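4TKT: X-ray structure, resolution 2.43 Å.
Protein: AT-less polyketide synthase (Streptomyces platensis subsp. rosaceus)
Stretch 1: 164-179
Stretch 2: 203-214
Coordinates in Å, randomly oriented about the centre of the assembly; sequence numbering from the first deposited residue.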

# COMPACT_ATOMS: atom_id res chain seq x y z
N SER A 164 -7.05 -11.68 -12.49
CA SER A 164 -6.13 -12.56 -11.80
C SER A 164 -5.44 -11.86 -10.64
O SER A 164 -5.08 -12.49 -9.65
CB SER A 164 -5.08 -13.11 -12.77
OG SER A 164 -5.67 -14.02 -13.68
N ILE A 165 -5.26 -10.55 -10.77
CA ILE A 165 -4.65 -9.76 -9.71
C ILE A 165 -5.40 -9.93 -8.40
O ILE A 165 -4.80 -10.15 -7.35
CB ILE A 165 -4.59 -8.27 -10.09
CG1 ILE A 165 -3.69 -8.07 -11.31
CG2 ILE A 165 -4.08 -7.43 -8.93
CD1 ILE A 165 -3.62 -6.64 -11.78
N ALA A 166 -6.72 -9.85 -8.46
CA ALA A 166 -7.54 -10.03 -7.27
C ALA A 166 -7.79 -11.51 -6.97
O ALA A 166 -7.80 -11.92 -5.81
CB ALA A 166 -8.86 -9.30 -7.42
N ASN A 167 -7.98 -12.29 -8.02
CA ASN A 167 -8.33 -13.70 -7.87
C ASN A 167 -7.22 -14.55 -7.27
O ASN A 167 -7.49 -15.47 -6.50
CB ASN A 167 -8.75 -14.28 -9.22
CG ASN A 167 -10.19 -13.93 -9.58
OD1 ASN A 167 -10.88 -13.25 -8.82
ND2 ASN A 167 -10.64 -14.38 -10.74
N ARG A 168 -5.97 -14.26 -7.62
CA ARG A 168 -4.85 -15.03 -7.09
C ARG A 168 -4.62 -14.75 -5.61
O ARG A 168 -4.22 -15.64 -4.86
CB ARG A 168 -3.56 -14.74 -7.87
CG ARG A 168 -3.59 -15.30 -9.27
CD ARG A 168 -2.21 -15.45 -9.85
NE ARG A 168 -2.27 -15.89 -11.24
CZ ARG A 168 -2.51 -17.15 -11.61
NH1 ARG A 168 -2.70 -18.09 -10.70
NH2 ARG A 168 -2.55 -17.46 -12.90
N VAL A 169 -4.89 -13.52 -5.19
CA VAL A 169 -4.80 -13.17 -3.77
C VAL A 169 -5.88 -13.92 -3.00
O VAL A 169 -5.60 -14.55 -1.98
CB VAL A 169 -4.93 -11.66 -3.54
CG1 VAL A 169 -5.06 -11.36 -2.06
CG2 VAL A 169 -3.73 -10.93 -4.12
N SER A 170 -7.11 -13.86 -3.50
CA SER A 170 -8.22 -14.57 -2.87
C SER A 170 -7.93 -16.06 -2.76
O SER A 170 -8.19 -16.68 -1.73
CB SER A 170 -9.51 -14.35 -3.66
OG SER A 170 -9.86 -12.98 -3.71
N TYR A 171 -7.39 -16.62 -3.83
CA TYR A 171 -7.02 -18.03 -3.85
C TYR A 171 -5.97 -18.33 -2.79
O TYR A 171 -6.09 -19.29 -2.03
CB TYR A 171 -6.52 -18.43 -5.24
CG TYR A 171 -6.11 -19.88 -5.36
CD1 TYR A 171 -7.07 -20.88 -5.46
CD2 TYR A 171 -4.78 -20.25 -5.37
CE1 TYR A 171 -6.71 -22.21 -5.57
CE2 TYR A 171 -4.40 -21.58 -5.47
CZ TYR A 171 -5.38 -22.55 -5.58
OH TYR A 171 -5.02 -23.87 -5.68
N PHE A 172 -4.94 -17.49 -2.74
CA PHE A 172 -3.84 -17.68 -1.81
C PHE A 172 -4.28 -17.53 -0.36
O PHE A 172 -3.87 -18.31 0.51
CB PHE A 172 -2.72 -16.69 -2.11
CG PHE A 172 -1.67 -16.62 -1.05
CD1 PHE A 172 -0.79 -17.68 -0.86
CD2 PHE A 172 -1.56 -15.51 -0.23
CE1 PHE A 172 0.18 -17.62 0.13
CE2 PHE A 172 -0.59 -15.45 0.76
CZ PHE A 172 0.28 -16.50 0.93
N LEU A 173 -5.12 -16.53 -0.10
CA LEU A 173 -5.59 -16.24 1.25
C LEU A 173 -6.69 -17.19 1.70
O LEU A 173 -7.12 -17.14 2.85
CB LEU A 173 -6.12 -14.81 1.34
CG LEU A 173 -5.13 -13.65 1.17
CD1 LEU A 173 -5.86 -12.33 1.31
CD2 LEU A 173 -4.03 -13.77 2.20
N ASP A 174 -7.14 -18.05 0.79
CA ASP A 174 -8.35 -18.84 0.99
C ASP A 174 -9.49 -17.91 1.40
O ASP A 174 -10.20 -18.17 2.37
CB ASP A 174 -8.12 -19.93 2.04
CG ASP A 174 -9.25 -20.95 2.07
OD1 ASP A 174 -10.01 -21.03 1.09
OD2 ASP A 174 -9.36 -21.68 3.08
N ALA A 175 -9.63 -16.82 0.66
CA ALA A 175 -10.67 -15.83 0.94
C ALA A 175 -11.97 -16.20 0.24
O ALA A 175 -11.96 -16.67 -0.90
CB ALA A 175 -10.22 -14.45 0.52
N SER A 176 -13.10 -15.99 0.91
CA SER A 176 -14.39 -16.37 0.36
C SER A 176 -15.27 -15.16 0.07
O SER A 176 -16.42 -15.31 -0.34
CB SER A 176 -15.12 -17.31 1.32
OG SER A 176 -15.57 -16.62 2.47
N GLY A 177 -14.74 -13.96 0.29
CA GLY A 177 -15.49 -12.75 0.01
C GLY A 177 -15.44 -12.41 -1.47
O GLY A 177 -14.92 -13.18 -2.27
N PRO A 178 -16.00 -11.25 -1.85
CA PRO A 178 -15.93 -10.79 -3.24
C PRO A 178 -14.48 -10.64 -3.71
O PRO A 178 -13.64 -10.11 -2.98
CB PRO A 178 -16.64 -9.44 -3.20
CG PRO A 178 -17.57 -9.53 -2.04
CD PRO A 178 -16.84 -10.36 -1.02
N SER A 179 -14.20 -11.12 -4.91
CA SER A 179 -12.87 -11.00 -5.50
C SER A 179 -12.99 -10.26 -6.82
O SER A 179 -13.44 -10.82 -7.82
CB SER A 179 -12.23 -12.37 -5.71
OG SER A 179 -10.89 -12.25 -6.15
N GLY A 203 -22.28 -5.78 4.55
CA GLY A 203 -22.13 -7.06 5.22
C GLY A 203 -21.77 -8.20 4.28
O GLY A 203 -21.96 -9.37 4.63
N GLU A 204 -21.26 -7.86 3.11
CA GLU A 204 -20.87 -8.87 2.12
C GLU A 204 -19.62 -9.63 2.57
O GLU A 204 -19.40 -10.77 2.18
CB GLU A 204 -20.64 -8.24 0.75
CG GLU A 204 -21.83 -7.47 0.22
CD GLU A 204 -21.63 -7.01 -1.22
OE1 GLU A 204 -21.02 -7.77 -2.00
OE2 GLU A 204 -22.08 -5.90 -1.56
N CYS A 205 -18.79 -8.97 3.37
CA CYS A 205 -17.62 -9.62 3.96
C CYS A 205 -17.22 -8.92 5.25
O CYS A 205 -17.63 -7.79 5.51
CB CYS A 205 -16.45 -9.64 2.97
SG CYS A 205 -16.05 -8.05 2.21
N GLY A 206 -16.44 -9.61 6.08
CA GLY A 206 -16.05 -9.09 7.38
C GLY A 206 -14.87 -8.15 7.28
O GLY A 206 -14.85 -7.09 7.91
N VAL A 207 -13.86 -8.54 6.50
CA VAL A 207 -12.73 -7.67 6.23
C VAL A 207 -12.54 -7.56 4.73
O VAL A 207 -13.05 -8.39 3.97
CB VAL A 207 -11.43 -8.18 6.88
CG1 VAL A 207 -11.65 -8.46 8.36
CG2 VAL A 207 -10.92 -9.42 6.17
N ALA A 208 -11.81 -6.54 4.30
CA ALA A 208 -11.59 -6.34 2.88
C ALA A 208 -10.19 -5.82 2.60
O ALA A 208 -9.73 -4.86 3.21
CB ALA A 208 -12.62 -5.40 2.30
N LEU A 209 -9.52 -6.48 1.67
CA LEU A 209 -8.25 -6.01 1.16
C LEU A 209 -8.51 -5.13 -0.06
O LEU A 209 -9.12 -5.58 -1.03
CB LEU A 209 -7.35 -7.18 0.80
CG LEU A 209 -5.85 -6.92 0.76
CD1 LEU A 209 -5.39 -6.42 2.12
CD2 LEU A 209 -5.11 -8.18 0.37
N ALA A 210 -8.08 -3.87 0.00
CA ALA A 210 -8.28 -2.96 -1.11
C ALA A 210 -6.96 -2.29 -1.49
O ALA A 210 -6.21 -1.85 -0.62
CB ALA A 210 -9.32 -1.91 -0.78
N GLY A 211 -6.68 -2.22 -2.78
CA GLY A 211 -5.46 -1.60 -3.24
C GLY A 211 -5.37 -1.49 -4.75
O GLY A 211 -6.32 -1.83 -5.47
N GLY A 212 -4.23 -1.00 -5.23
CA GLY A 212 -4.00 -0.83 -6.65
C GLY A 212 -2.59 -1.21 -7.04
O GLY A 212 -1.68 -1.22 -6.21
N VAL A 213 -2.40 -1.53 -8.31
CA VAL A 213 -1.09 -1.89 -8.82
C VAL A 213 -0.90 -1.31 -10.21
O VAL A 213 -1.81 -1.31 -11.04
CB VAL A 213 -0.89 -3.43 -8.85
CG1 VAL A 213 -2.03 -4.10 -9.60
CG2 VAL A 213 0.45 -3.79 -9.47
N ASN A 214 0.29 -0.77 -10.47
CA ASN A 214 0.61 -0.23 -11.78
C ASN A 214 2.09 -0.34 -12.09
O ASN A 214 2.93 0.18 -11.35
CB ASN A 214 0.16 1.23 -11.86
CG ASN A 214 0.36 1.81 -13.24
OD1 ASN A 214 -0.41 1.56 -14.15
ND2 ASN A 214 1.42 2.61 -13.39

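A helix laid over a β-strand is usually held by side chains spaced to match on the two elements, and this contact from an AT-less polyketide synthase is a compact example. Helix 164-173 runs across strand 208-214 at 129° between their N-to-C directions, nearer antiparallel than parallel, with the axes 10.7 Å apart at closest approach. No hydrogen bond links the two stretches. The contact is one of packing, and the 266 Å² it buries is concentrated in a few residues.

Pro178, in the loop beyond the helix, has the most surface covered by the other stretch, 53 Å². Its ring lies against Cys205, with Pro178 CD 4.0 Å from Cys205 SG, and against the side chain of Glu204, where Pro178 CG sits 3.9 Å from Glu204 OE1. The second approach pairs a ring carbon with a carboxylate oxygen and is simply van der Waals contact; the other carboxylate oxygen, OE2, is hydrogen-bonded to a residue bordering one of the stretches. Just before the proline, the backbone itself comes close: Gly177 CA is 4.4 Å from Cys205 CB, and the two CA atoms, Gly177 CA and Cys205 CA, are only 5.5 Å apart. The absence of a side chain matters here, since a CB on Gly177 would lie 3.2 Å from Cys205 CB and would clash with Pro178 CD at 2.9 Å.

Val213 and Leu209, with 39 and 38 Å² covered, carry the strand's share of the helix packing. They are four residues apart, and in a strand that alternates its faces an even spacing brings both CA-to-CB bonds round toward the helix. The helix answers with Ile165, Val169 and Leu173, also at intervals of four, a little more than one turn, so that all three point toward the strand. The opposed chain directions set the pairing: the early Ile165 meets the late Val213, Ile165 CD1 to Val213 CG1 at 3.7 Å, while Leu209 receives the next two helical residues. Its CD2 lies 4.0 Å from Val169 CG1 and 4.3 Å from Leu173 CD1, so a single methyl group touches residues from successive turns.

After Leu173 the helix closes in a Schellman motif. Asp174 adopts positive phi, and Ala175 N donates to Ser170 O at 2.8 Å while Asp174 N donates to Tyr171 O at 3.3 Å. From this turn the chain continues through Ser176 to Gly177 and Pro178, where the second patch of contact forms.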